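Side-chain contacts in putative Oleoyl-[acyl-carrier protein] thioesterase (Lactobacillus plantarum, PDB 2OWN), which probably hydrolyses the thioester bond of oleoyl-[acyl-carrier protein], releasing the fatty acid from its carrier: residues B[57-62]-B[132-137]; B[74-79]-B[100-105]; B[80-85]-B[108-113]; B[194-199]-B[232-237]. One frame throughout, in Å; residues are numbered along the deposited sequence.

The four contacts sample the packing of a double hotdog protein. Interactions 1, 2 and 3 belong to the N-terminal half and interaction 4 to the C-terminal half. Interactions 2 and 3 form one cluster, their centres about 4 Å apart: strand 95-103 lies between strands 81-91 and 109-121, bonded by W101 N to A85 O (2.8 Å) on one side and F100 N to I113 O (2.8 Å) on the other. Interaction 1 stands apart, its centre about 31 Å from that of interaction 2. Interaction 4 lies about 41 Å from interaction 1, centre to centre, on the opposite side of the chain's centre.

Interaction 1 (B[57-62]-B[132-137])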
loop_
_atom_site.group_PDB
_atom_site.type_symbol
_atom_site.label_atom_id
_atom_site.label_comp_id
_atom_site.label_asym_id
_atom_site.label_seq_id
_atom_site.Cartn_x
_atom_site.Cartn_y
_atom_site.Cartn_z
ATOM N N GLN B 57 -0.914 9.073 24.169
ATOM C CA GLN B 57 -1.149 10.506 23.865
ATOM C C GLN B 57 -1.850 11.291 25.008
ATOM O O GLN B 57 -1.724 12.523 25.032
ATOM C CB GLN B 57 -1.853 10.703 22.509
ATOM C CG GLN B 57 -0.938 10.339 21.324
ATOM C CD GLN B 57 -1.555 10.579 19.953
ATOM O OE1 GLN B 57 -2.779 10.616 19.788
ATOM N NE2 GLN B 57 -0.696 10.724 18.950
ATOM N N SER B 58 -2.571 10.606 25.921
ATOM C CA SER B 58 -3.209 11.259 27.105
ATOM C C SER B 58 -2.143 11.809 28.093
ATOM O O SER B 58 -2.418 12.792 28.791
ATOM C CB SER B 58 -4.201 10.343 27.847
ATOM O OG SER B 58 -3.563 9.254 28.490
ATOM N N HIS B 59 -0.951 11.179 28.131
ATOM C CA HIS B 59 0.205 11.616 28.956
ATOM C C HIS B 59 1.064 12.755 28.300
ATOM O O HIS B 59 2.132 13.095 28.835
ATOM C CB HIS B 59 1.103 10.410 29.330
ATOM C CG HIS B 59 0.404 9.364 30.143
ATOM N ND1 HIS B 59 -0.179 8.249 29.583
ATOM C CD2 HIS B 59 0.186 9.273 31.476
ATOM C CE1 HIS B 59 -0.723 7.513 30.536
ATOM N NE2 HIS B 59 -0.515 8.111 31.695
ATOM N N GLY B 60 0.598 13.355 27.186
ATOM C CA GLY B 60 1.304 14.435 26.476
ATOM C C GLY B 60 2.606 14.014 25.814
ATOM O O GLY B 60 3.531 14.827 25.736
ATOM N N VAL B 61 2.665 12.761 25.344
ATOM C CA VAL B 61 3.845 12.149 24.694
ATOM C C VAL B 61 3.470 11.094 23.639
ATOM O O VAL B 61 2.331 10.620 23.600
ATOM C CB VAL B 61 4.799 11.482 25.742
ATOM C CG1 VAL B 61 5.554 12.523 26.555
ATOM C CG2 VAL B 61 4.021 10.526 26.652
ATOM N N GLY B 62 4.442 10.745 22.798
ATOM C CA GLY B 62 4.269 9.736 21.733
ATOM C C GLY B 62 5.591 9.146 21.271
ATOM O O GLY B 62 6.595 9.870 21.237
ATOM N N PRO B 132 8.478 5.189 32.754
ATOM C CA PRO B 132 8.505 3.718 32.989
ATOM C C PRO B 132 7.134 2.992 32.917
ATOM O O PRO B 132 7.129 1.801 32.621
ATOM C CB PRO B 132 9.158 3.588 34.378
ATOM C CG PRO B 132 8.931 4.875 35.023
ATOM C CD PRO B 132 8.995 5.901 33.940
ATOM N N GLU B 133 6.024 3.695 33.195
ATOM C CA GLU B 133 4.648 3.129 33.090
ATOM C C GLU B 133 4.281 2.718 31.643
ATOM O O GLU B 133 3.584 1.720 31.456
ATOM C CB GLU B 133 3.573 4.081 33.662
ATOM C CG GLU B 133 3.404 5.449 32.940
ATOM C CD GLU B 133 2.354 6.370 33.573
ATOM O OE1 GLU B 133 1.585 5.945 34.467
ATOM O OE2 GLU B 133 2.294 7.543 33.149
ATOM N N LEU B 134 4.740 3.498 30.652
ATOM C CA LEU B 134 4.511 3.215 29.210
ATOM C C LEU B 134 5.451 2.130 28.603
ATOM O O LEU B 134 5.207 1.700 27.471
ATOM C CB LEU B 134 4.586 4.509 28.377
ATOM C CG LEU B 134 3.676 5.672 28.811
ATOM C CD1 LEU B 134 3.889 6.864 27.896
ATOM C CD2 LEU B 134 2.193 5.304 28.843
ATOM N N VAL B 135 6.515 1.738 29.328
ATOM C CA VAL B 135 7.497 0.693 28.939
ATOM C C VAL B 135 7.409 -0.594 29.809
ATOM O O VAL B 135 7.673 -1.683 29.281
ATOM C CB VAL B 135 8.944 1.277 28.926
ATOM C CG1 VAL B 135 9.993 0.248 28.494
ATOM C CG2 VAL B 135 9.012 2.437 27.968
ATOM N N ALA B 136 7.071 -0.463 31.107
ATOM C CA ALA B 136 6.924 -1.601 32.082
ATOM C C ALA B 136 6.116 -2.828 31.596
ATOM O O ALA B 136 6.602 -3.953 31.790
ATOM C CB ALA B 136 6.369 -1.122 33.442
ATOM N N PRO B 137 4.900 -2.631 30.990
ATOM C CA PRO B 137 4.094 -3.754 30.433
ATOM C C PRO B 137 4.828 -4.656 29.402
ATOM O O PRO B 137 4.492 -5.831 29.304
ATOM C CB PRO B 137 2.895 -3.042 29.792
ATOM C CG PRO B 137 2.746 -1.820 30.567
ATOM C CD PRO B 137 4.149 -1.368 30.854
#
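H59 of 57-62 and E133 of 132-137 come together from opposite directions, without a hydrogen bond. E133 OE2 does the touching, lying 3.2 Å from H59 CD2, with NE2 of the same ring equally near but at an angle too poor for bonding. The ring and the carboxylate are inclined by 60°, and the oxygen approaches the ring obliquely. E133 gets there on a side chain extended beyond CG, which itself starts between its own backbone N and carbonyl carbon (chi1 63°). On its other nitrogen the imidazole makes a weak hydrogen bond, from ND1 to the carbonyl of M55 in helix 53-58, which may limit the turning of the ring.

Deeper in, L134 works with both branches. Its CD2 methyl lies obliquely to the imidazole, 3.9 Å from H59 ND1, as the two side chains pass in opposite directions, while CD1 meets the CG2 methyl of V61 at 3.9 Å, those side chains crossing obliquely. M119 of strand 109-121 touches both V61 and L134, and M55 and V56 add cover to L134. Were H59 replaced by alanine, the E133 carboxylate would probably lose its neighbouring ring, one methyl of L134 its cover and the M55 carbonyl its weak donor. Between helix 53-58 and strand 61-72 the chain turns at G60, whose backbone N bonds to Q57 O. This turn from helix into strand, in the N-terminal hotdog half, packs on the loop after strand 127-128, apolar within and polar toward the surface.

Interaction 2 (B[74-79]-B[100-105])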
loop_
_atom_site.group_PDB
_atom_site.type_symbol
_atom_site.label_atom_id
_atom_site.label_comp_id
_atom_site.label_asym_id
_atom_site.label_seq_id
_atom_site.Cartn_x
_atom_site.Cartn_y
_atom_site.Cartn_z
ATOM N N ARG B 74 15.946 -13.211 3.248
ATOM C CA ARG B 74 15.111 -13.140 2.027
ATOM C C ARG B 74 13.803 -12.426 2.360
ATOM O O ARG B 74 13.307 -12.574 3.481
ATOM C CB ARG B 74 14.833 -14.489 1.348
ATOM C CG ARG B 74 13.857 -15.452 2.019
ATOM C CD ARG B 74 13.571 -16.595 1.101
ATOM N NE ARG B 74 12.577 -17.489 1.682
ATOM C CZ ARG B 74 11.246 -17.349 1.628
ATOM N NH1 ARG B 74 10.651 -16.295 1.044
ATOM N NH2 ARG B 74 10.487 -18.286 2.213
HETATM N N MSE B 75 13.255 -11.687 1.396
HETATM C CA MSE B 75 11.991 -10.974 1.590
HETATM C C MSE B 75 10.830 -11.960 1.499
HETATM O O MSE B 75 10.950 -12.961 0.766
HETATM C CB MSE B 75 11.791 -9.841 0.571
HETATM C CG MSE B 75 12.828 -8.739 0.703
HETATM SE SE MSE B 75 12.665 -7.793 2.405
HETATM C CE MSE B 75 11.202 -6.598 1.994
ATOM N N PRO B 76 9.748 -11.739 2.294
ATOM C CA PRO B 76 8.574 -12.600 2.172
ATOM C C PRO B 76 7.979 -12.583 0.735
ATOM O O PRO B 76 8.009 -11.540 0.070
ATOM C CB PRO B 76 7.599 -11.987 3.176
ATOM C CG PRO B 76 8.443 -11.374 4.177
ATOM C CD PRO B 76 9.550 -10.775 3.402
ATOM N N ARG B 77 7.527 -13.745 0.275
ATOM C CA ARG B 77 6.940 -13.936 -1.061
ATOM C C ARG B 77 5.430 -13.727 -1.011
ATOM O O ARG B 77 4.825 -13.846 0.068
ATOM C CB ARG B 77 7.215 -15.368 -1.543
ATOM C CG ARG B 77 8.697 -15.709 -1.767
ATOM C CD ARG B 77 8.971 -17.219 -1.641
ATOM N NE ARG B 77 8.090 -18.072 -2.446
ATOM C CZ ARG B 77 8.039 -19.417 -2.398
ATOM N NH1 ARG B 77 8.821 -20.144 -1.568
ATOM N NH2 ARG B 77 7.169 -20.061 -3.196
ATOM N N GLN B 78 4.830 -13.438 -2.178
ATOM C CA GLN B 78 3.361 -13.286 -2.325
ATOM C C GLN B 78 2.689 -14.599 -1.882
ATOM O O GLN B 78 3.166 -15.684 -2.231
ATOM C CB GLN B 78 2.955 -12.985 -3.772
ATOM C CG GLN B 78 1.452 -12.801 -4.028
ATOM C CD GLN B 78 1.105 -12.703 -5.506
ATOM O OE1 GLN B 78 1.891 -12.226 -6.305
ATOM N NE2 GLN B 78 -0.080 -13.162 -5.864
ATOM N N ASP B 79 1.618 -14.461 -1.096
ATOM C CA ASP B 79 0.816 -15.569 -0.517
ATOM C C ASP B 79 1.509 -16.426 0.563
ATOM O O ASP B 79 0.943 -17.443 0.992
ATOM C CB ASP B 79 0.177 -16.441 -1.635
ATOM C CG ASP B 79 -0.662 -15.627 -2.609
ATOM O OD1 ASP B 79 -1.116 -14.530 -2.247
ATOM O OD2 ASP B 79 -0.848 -16.067 -3.757
ATOM N N PHE B 100 12.550 -6.974 16.215
ATOM C CA PHE B 100 11.499 -7.655 15.419
ATOM C C PHE B 100 12.120 -8.814 14.625
ATOM O O PHE B 100 13.242 -8.664 14.125
ATOM C CB PHE B 100 10.821 -6.760 14.368
ATOM C CG PHE B 100 10.397 -5.395 14.845
ATOM C CD1 PHE B 100 11.359 -4.374 15.011
ATOM C CD2 PHE B 100 9.033 -5.064 14.994
ATOM C CE1 PHE B 100 10.987 -3.070 15.419
ATOM C CE2 PHE B 100 8.646 -3.743 15.396
ATOM C CZ PHE B 100 9.629 -2.748 15.606
ATOM N N TRP B 101 11.385 -9.922 14.483
ATOM C CA TRP B 101 11.805 -11.101 13.701
ATOM C C TRP B 101 10.677 -11.507 12.764
ATOM O O TRP B 101 9.564 -11.741 13.242
ATOM C CB TRP B 101 12.122 -12.298 14.585
ATOM C CG TRP B 101 13.230 -12.100 15.508
ATOM C CD1 TRP B 101 14.520 -12.504 15.338
ATOM C CD2 TRP B 101 13.167 -11.454 16.777
ATOM N NE1 TRP B 101 15.275 -12.144 16.425
ATOM C CE2 TRP B 101 14.477 -11.495 17.328
ATOM C CE3 TRP B 101 12.131 -10.829 17.509
ATOM C CZ2 TRP B 101 14.790 -10.930 18.591
ATOM C CZ3 TRP B 101 12.433 -10.264 18.787
ATOM C CH2 TRP B 101 13.761 -10.321 19.305
ATOM N N ILE B 102 10.950 -11.537 11.459
ATOM C CA ILE B 102 9.992 -11.974 10.430
ATOM C C ILE B 102 10.520 -13.371 10.077
ATOM O O ILE B 102 11.684 -13.478 9.636
ATOM C CB ILE B 102 9.951 -11.055 9.194
ATOM C CG1 ILE B 102 9.738 -9.576 9.570
ATOM C CG2 ILE B 102 8.872 -11.511 8.229
ATOM C CD1 ILE B 102 8.491 -9.273 10.310
ATOM N N ARG B 103 9.683 -14.403 10.303
ATOM C CA ARG B 103 10.012 -15.817 10.052
ATOM C C ARG B 103 9.007 -16.477 9.110
ATOM O O ARG B 103 7.849 -16.032 9.024
ATOM C CB ARG B 103 10.037 -16.596 11.374
ATOM C CG ARG B 103 11.051 -16.103 12.411
ATOM C CD ARG B 103 11.046 -17.013 13.641
ATOM N NE ARG B 103 12.079 -16.670 14.634
ATOM C CZ ARG B 103 11.949 -15.905 15.737
ATOM N NH1 ARG B 103 10.785 -15.335 16.107
ATOM N NH2 ARG B 103 13.028 -15.716 16.515
ATOM N N ASP B 104 9.447 -17.547 8.423
ATOM C CA ASP B 104 8.575 -18.309 7.480
ATOM C C ASP B 104 7.711 -19.334 8.242
ATOM O O ASP B 104 7.852 -19.470 9.469
ATOM C CB ASP B 104 9.374 -18.938 6.291
ATOM C CG ASP B 104 10.332 -20.092 6.672
ATOM O OD1 ASP B 104 10.350 -20.634 7.805
ATOM O OD2 ASP B 104 11.094 -20.475 5.757
ATOM N N ALA B 105 6.844 -20.046 7.505
ATOM C CA ALA B 105 5.953 -21.108 8.055
ATOM C C ALA B 105 6.688 -22.252 8.795
ATOM O O ALA B 105 6.155 -22.791 9.776
ATOM C CB ALA B 105 5.035 -21.682 6.950
#
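The salt bridge from R74 NH2 to E80 OE2 is the sound polar bond of this contact, and a second acid, D104, lies near the same nitrogen. The D104 approach is looser: NH2 lies 4.2 Å from D104 OD2, beyond salt-bridge range, and the carboxylate oxygen comes at the guanidinium obliquely. R74 spans the distance because its chain is stretched through chi2 and chi3 (171° and -176°), which brings the guanidinium back toward 100-105 although its CB does not head there. NH1 also makes a weak hydrogen bond, 3.4 Å long, to the backbone O of M75, here selenomethionine, within its own segment. D104 has a firmer partner than the arginine, since its OD1 accepts a hydrogen bond from the backbone N of Q108, and this holds the carboxylate at the end of strand 95-103.

Below the charged layer the two segments meet through carbon alone. P76 CG rests against I102 CG2 at 4.1 Å, and the side chains cross at about a right angle. I102 has CG2 opposite its backbone N, which turns that methyl to P76. P76 also touches V82 and I18, while I102 touches I84 and L34 of helix 31-48. Further along the same loop, Q78 and D79 pack on P175 and D47 of the second subunit.

The chemistry is therefore layered. One arginine bridges E80 and has D104 nearby, probably easing the charge of the latter only through space, over a proline-isoleucine pair held by van der Waals contact between buried carbons.

Interaction 3 (B[80-85]-B[108-113]); sequences EVVTIA and QQLAYI
L110 belongs to a classic beta bulge in strand 109-121, where it and A111 both face I102, and its side chain points to V82 of strand 81-91 and E80 just before it. Strand 95-103 lies between the two strands, so the contact is made past a middle strand and through side chains alone. A single methyl carries it: L110 CD1 is 3.7 Å from V82 CG1, the two side chains crossing at a slant, and 3.5 Å from E80 OE2. L110 and E80 come from opposite directions. The glutamate is extended from its start, with CG opposite the backbone N (chi1 -171°) and chi2 at -176°, and this straight arm brings the carboxylate to the methyl.

The acid is not held by the leucine. E80 OE1 accepts a hydrogen bond from the backbone N of R77, while R74, the arginine paired with this acid, touches L110 with its side chain.

The leucine methyl can offer the carboxylate only van der Waals contact. By shielding part of its surface, it is likely to strengthen the pull between E80 and the neighbouring arginine.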
loop_
_atom_site.group_PDB
_atom_site.type_symbol
_atom_site.label_atom_id
_atom_site.label_comp_id
_atom_site.label_asym_id
_atom_site.label_seq_id
_atom_site.Cartn_x
_atom_site.Cartn_y
_atom_site.Cartn_z
ATOM N N GLU B 80 2.671 -15.973 1.060
ATOM C CA GLU B 80 3.407 -16.666 2.107
ATOM C C GLU B 80 2.796 -16.191 3.429
ATOM O O GLU B 80 2.484 -14.995 3.578
ATOM C CB GLU B 80 4.898 -16.335 2.063
ATOM C CG GLU B 80 5.744 -17.194 2.989
ATOM C CD GLU B 80 7.210 -16.816 3.042
ATOM O OE1 GLU B 80 7.661 -15.910 2.313
ATOM O OE2 GLU B 80 7.908 -17.435 3.858
ATOM N N VAL B 81 2.623 -17.119 4.366
ATOM C CA VAL B 81 2.095 -16.823 5.694
ATOM C C VAL B 81 3.354 -16.712 6.544
ATOM O O VAL B 81 4.010 -17.734 6.795
ATOM C CB VAL B 81 1.101 -17.884 6.198
ATOM C CG1 VAL B 81 0.621 -17.558 7.606
ATOM C CG2 VAL B 81 -0.097 -17.961 5.256
ATOM N N VAL B 82 3.715 -15.476 6.910
ATOM C CA VAL B 82 4.893 -15.180 7.752
ATOM C C VAL B 82 4.472 -14.920 9.193
ATOM O O VAL B 82 3.355 -14.457 9.430
ATOM C CB VAL B 82 5.729 -13.958 7.260
ATOM C CG1 VAL B 82 6.314 -14.240 5.880
ATOM C CG2 VAL B 82 4.924 -12.616 7.291
ATOM N N THR B 83 5.388 -15.207 10.124
ATOM C CA THR B 83 5.216 -15.002 11.558
ATOM C C THR B 83 6.066 -13.770 11.914
ATOM O O THR B 83 7.275 -13.767 11.621
ATOM C CB THR B 83 5.633 -16.255 12.343
ATOM O OG1 THR B 83 4.763 -17.332 11.974
ATOM C CG2 THR B 83 5.540 -16.044 13.851
ATOM N N ILE B 84 5.430 -12.731 12.478
ATOM C CA ILE B 84 6.109 -11.486 12.902
ATOM C C ILE B 84 6.181 -11.512 14.433
ATOM O O ILE B 84 5.150 -11.331 15.092
ATOM C CB ILE B 84 5.431 -10.143 12.435
ATOM C CG1 ILE B 84 5.147 -10.102 10.926
ATOM C CG2 ILE B 84 6.300 -8.931 12.847
ATOM C CD1 ILE B 84 3.928 -10.847 10.479
ATOM N N ALA B 85 7.379 -11.777 14.970
ATOM C CA ALA B 85 7.654 -11.795 16.419
ATOM C C ALA B 85 8.253 -10.429 16.772
ATOM O O ALA B 85 9.051 -9.898 15.989
ATOM C CB ALA B 85 8.604 -12.910 16.787
ATOM N N GLN B 108 12.147 -20.639 9.896
ATOM C CA GLN B 108 13.429 -20.063 9.431
ATOM C C GLN B 108 13.324 -18.540 9.314
ATOM O O GLN B 108 12.309 -18.032 8.819
ATOM C CB GLN B 108 13.888 -20.683 8.103
ATOM C CG GLN B 108 14.194 -22.186 8.197
ATOM N N GLN B 109 14.376 -17.832 9.746
ATOM C CA GLN B 109 14.411 -16.355 9.725
ATOM C C GLN B 109 14.525 -15.767 8.308
ATOM O O GLN B 109 15.473 -16.082 7.570
ATOM C CB GLN B 109 15.535 -15.802 10.626
ATOM C CG GLN B 109 15.706 -14.269 10.663
ATOM C CD GLN B 109 16.774 -13.837 11.649
ATOM O OE1 GLN B 109 16.658 -14.090 12.835
ATOM N NE2 GLN B 109 17.784 -13.114 11.166
ATOM N N LEU B 110 13.580 -14.876 7.989
ATOM C CA LEU B 110 13.500 -14.143 6.722
ATOM C C LEU B 110 14.144 -12.763 6.897
ATOM O O LEU B 110 14.927 -12.330 6.035
ATOM C CB LEU B 110 12.039 -14.017 6.257
ATOM C CG LEU B 110 11.279 -15.312 5.968
ATOM C CD1 LEU B 110 9.882 -14.975 5.467
ATOM C CD2 LEU B 110 11.985 -16.195 4.947
ATOM N N ALA B 111 13.772 -12.062 7.979
ATOM C CA ALA B 111 14.327 -10.742 8.325
ATOM C C ALA B 111 14.421 -10.519 9.844
ATOM O O ALA B 111 13.652 -11.108 10.611
ATOM C CB ALA B 111 13.533 -9.620 7.661
ATOM N N TYR B 112 15.405 -9.704 10.241
ATOM C CA TYR B 112 15.684 -9.319 11.641
ATOM C C TYR B 112 15.875 -7.801 11.661
ATOM O O TYR B 112 16.775 -7.292 10.975
ATOM C CB TYR B 112 16.898 -10.076 12.178
ATOM C CG TYR B 112 17.433 -9.583 13.509
ATOM C CD1 TYR B 112 16.647 -9.670 14.680
ATOM C CD2 TYR B 112 18.749 -9.061 13.621
ATOM C CE1 TYR B 112 17.149 -9.219 15.940
ATOM C CE2 TYR B 112 19.265 -8.612 14.882
ATOM C CZ TYR B 112 18.456 -8.700 16.025
ATOM O OH TYR B 112 18.934 -8.269 17.232
ATOM N N ILE B 113 15.022 -7.112 12.430
ATOM C CA ILE B 113 15.017 -5.660 12.557
ATOM C C ILE B 113 15.321 -5.238 13.991
ATOM O O ILE B 113 14.760 -5.812 14.931
ATOM C CB ILE B 113 13.647 -5.042 12.144
ATOM C CG1 ILE B 113 13.225 -5.492 10.729
ATOM C CG2 ILE B 113 13.676 -3.502 12.244
ATOM C CD1 ILE B 113 11.872 -4.939 10.264
#

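Interaction 4 (B[194-199]-B[232-237]); sequences ATFLLQ and DQVTTS
In the C-terminal hotdog half, the short helix 194-197 is docked on strand 233-241 by one aromatic side chain, F196, whose outer end meets V234 and T236. These two strand residues, two positions apart in sequence, point to the same face and receive the far end of the ring. V234 CG2 lies at the ring edge, near its plane, 3.5 Å from F196 CZ and 3.7 Å from CE2. T236 CG2 approaches obliquely, 3.7 Å from CZ. Both side chains come from the direction opposite to the phenylalanine, whose CG lies opposite the backbone N (chi1 180°), which carries the ring away from the helix and across to the strand. T236 turns its methyl to the ring while its OG1 is hydrogen-bonded to H238 NE2 and W254 NE1.

F196 stacks on H200 at the start of strand 200-209, meets W254 of strand 246-256 edge-to-face and touches I225 of strand 218-227. With alanine replacing F196, a gap would probably open over the V234 and T236 methyls, and H200 and W254 would lose the ring they pack on. At the start of the helix, A194 N is hydrogen-bonded to Y215 OH of the second subunit, whose F170 packs on A194, L197 and L198; the helix thus lies between its own strands and the partner chain.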
loop_
_atom_site.group_PDB
_atom_site.type_symbol
_atom_site.label_atom_id
_atom_site.label_comp_id
_atom_site.label_asym_id
_atom_site.label_seq_id
_atom_site.Cartn_x
_atom_site.Cartn_y
_atom_site.Cartn_z
ATOM N N ALA B 194 14.301 0.635 -12.504
ATOM C CA ALA B 194 13.791 -0.757 -12.609
ATOM C C ALA B 194 14.874 -1.758 -13.077
ATOM O O ALA B 194 14.870 -2.894 -12.603
ATOM C CB ALA B 194 12.536 -0.843 -13.512
ATOM N N THR B 195 15.797 -1.319 -13.954
ATOM C CA THR B 195 16.942 -2.148 -14.439
ATOM C C THR B 195 17.866 -2.587 -13.274
ATOM O O THR B 195 18.425 -3.687 -13.321
ATOM C CB THR B 195 17.787 -1.466 -15.543
ATOM O OG1 THR B 195 18.275 -0.206 -15.072
ATOM C CG2 THR B 195 16.960 -1.259 -16.809
ATOM N N PHE B 196 18.018 -1.722 -12.260
ATOM C CA PHE B 196 18.776 -2.038 -11.040
ATOM C C PHE B 196 17.923 -2.955 -10.138
ATOM O O PHE B 196 18.402 -3.998 -9.691
ATOM C CB PHE B 196 19.189 -0.776 -10.260
ATOM C CG PHE B 196 19.958 -1.071 -9.002
ATOM C CD1 PHE B 196 19.276 -1.283 -7.781
ATOM C CD2 PHE B 196 21.355 -1.185 -9.029
ATOM C CE1 PHE B 196 19.981 -1.604 -6.596
ATOM C CE2 PHE B 196 22.095 -1.498 -7.837
ATOM C CZ PHE B 196 21.404 -1.703 -6.617
ATOM N N LEU B 197 16.696 -2.513 -9.839
ATOM C CA LEU B 197 15.758 -3.235 -8.929
ATOM C C LEU B 197 15.412 -4.660 -9.351
ATOM O O LEU B 197 15.294 -5.530 -8.486
ATOM C CB LEU B 197 14.465 -2.423 -8.705
ATOM C CG LEU B 197 14.624 -1.047 -8.035
ATOM C CD1 LEU B 197 13.299 -0.291 -8.064
ATOM C CD2 LEU B 197 15.152 -1.186 -6.616
ATOM N N LEU B 198 15.265 -4.874 -10.664
ATOM C CA LEU B 198 14.965 -6.206 -11.229
ATOM C C LEU B 198 16.138 -7.208 -11.212
ATOM O O LEU B 198 15.890 -8.385 -11.475
ATOM C CB LEU B 198 14.350 -6.088 -12.643
ATOM C CG LEU B 198 12.940 -5.471 -12.684
ATOM C CD1 LEU B 198 12.556 -5.111 -14.126
ATOM C CD2 LEU B 198 11.874 -6.384 -12.020
ATOM N N GLN B 199 17.377 -6.772 -10.920
ATOM C CA GLN B 199 18.542 -7.687 -10.835
ATOM C C GLN B 199 19.337 -7.547 -9.511
ATOM O O GLN B 199 20.539 -7.843 -9.456
ATOM C CB GLN B 199 19.398 -7.518 -12.097
ATOM C CG GLN B 199 20.316 -8.723 -12.394
ATOM C CD GLN B 199 20.946 -8.737 -13.757
ATOM O OE1 GLN B 199 20.699 -7.874 -14.614
ATOM N NE2 GLN B 199 21.793 -9.741 -13.967
ATOM N N ASP B 232 29.629 -10.449 -4.704
ATOM C CA ASP B 232 28.302 -10.430 -5.364
ATOM C C ASP B 232 27.345 -9.322 -4.884
ATOM O O ASP B 232 26.134 -9.422 -5.129
ATOM C CB ASP B 232 27.634 -11.831 -5.268
ATOM C CG ASP B 232 28.497 -12.938 -5.846
ATOM O OD1 ASP B 232 29.102 -12.750 -6.923
ATOM O OD2 ASP B 232 28.524 -14.026 -5.241
ATOM N N GLN B 233 27.886 -8.243 -4.287
ATOM C CA GLN B 233 27.092 -7.143 -3.745
ATOM C C GLN B 233 27.434 -5.740 -4.252
ATOM O O GLN B 233 28.471 -5.523 -4.884
ATOM C CB GLN B 233 27.150 -7.157 -2.202
ATOM C CG GLN B 233 26.530 -8.415 -1.567
ATOM C CD GLN B 233 26.381 -8.369 -0.045
ATOM O OE1 GLN B 233 26.625 -7.349 0.608
ATOM N NE2 GLN B 233 25.943 -9.483 0.518
ATOM N N VAL B 234 26.473 -4.835 -4.023
ATOM C CA VAL B 234 26.552 -3.398 -4.326
ATOM C C VAL B 234 25.904 -2.643 -3.154
ATOM O O VAL B 234 25.101 -3.228 -2.396
ATOM C CB VAL B 234 25.874 -3.005 -5.671
ATOM C CG1 VAL B 234 26.566 -3.679 -6.838
ATOM C CG2 VAL B 234 24.395 -3.356 -5.676
ATOM N N THR B 235 26.242 -1.363 -3.027
ATOM C CA THR B 235 25.726 -0.489 -1.961
ATOM C C THR B 235 25.034 0.719 -2.567
ATOM O O THR B 235 25.522 1.249 -3.565
ATOM C CB THR B 235 26.872 0.001 -1.059
ATOM O OG1 THR B 235 27.659 -1.118 -0.640
ATOM C CG2 THR B 235 26.347 0.762 0.181
ATOM N N THR B 236 23.882 1.112 -2.007
ATOM C CA THR B 236 23.177 2.343 -2.425
ATOM C C THR B 236 23.085 3.248 -1.177
ATOM O O THR B 236 22.695 2.777 -0.115
ATOM C CB THR B 236 21.820 2.136 -3.121
ATOM O OG1 THR B 236 20.861 1.620 -2.204
ATOM C CG2 THR B 236 21.973 1.207 -4.345
ATOM N N SER B 237 23.504 4.504 -1.329
ATOM C CA SER B 237 23.500 5.544 -0.293
ATOM C C SER B 237 22.381 6.484 -0.702
ATOM O O SER B 237 22.428 7.015 -1.807
ATOM C CB SER B 237 24.844 6.267 -0.257
ATOM O OG SER B 237 24.850 7.324 0.686
#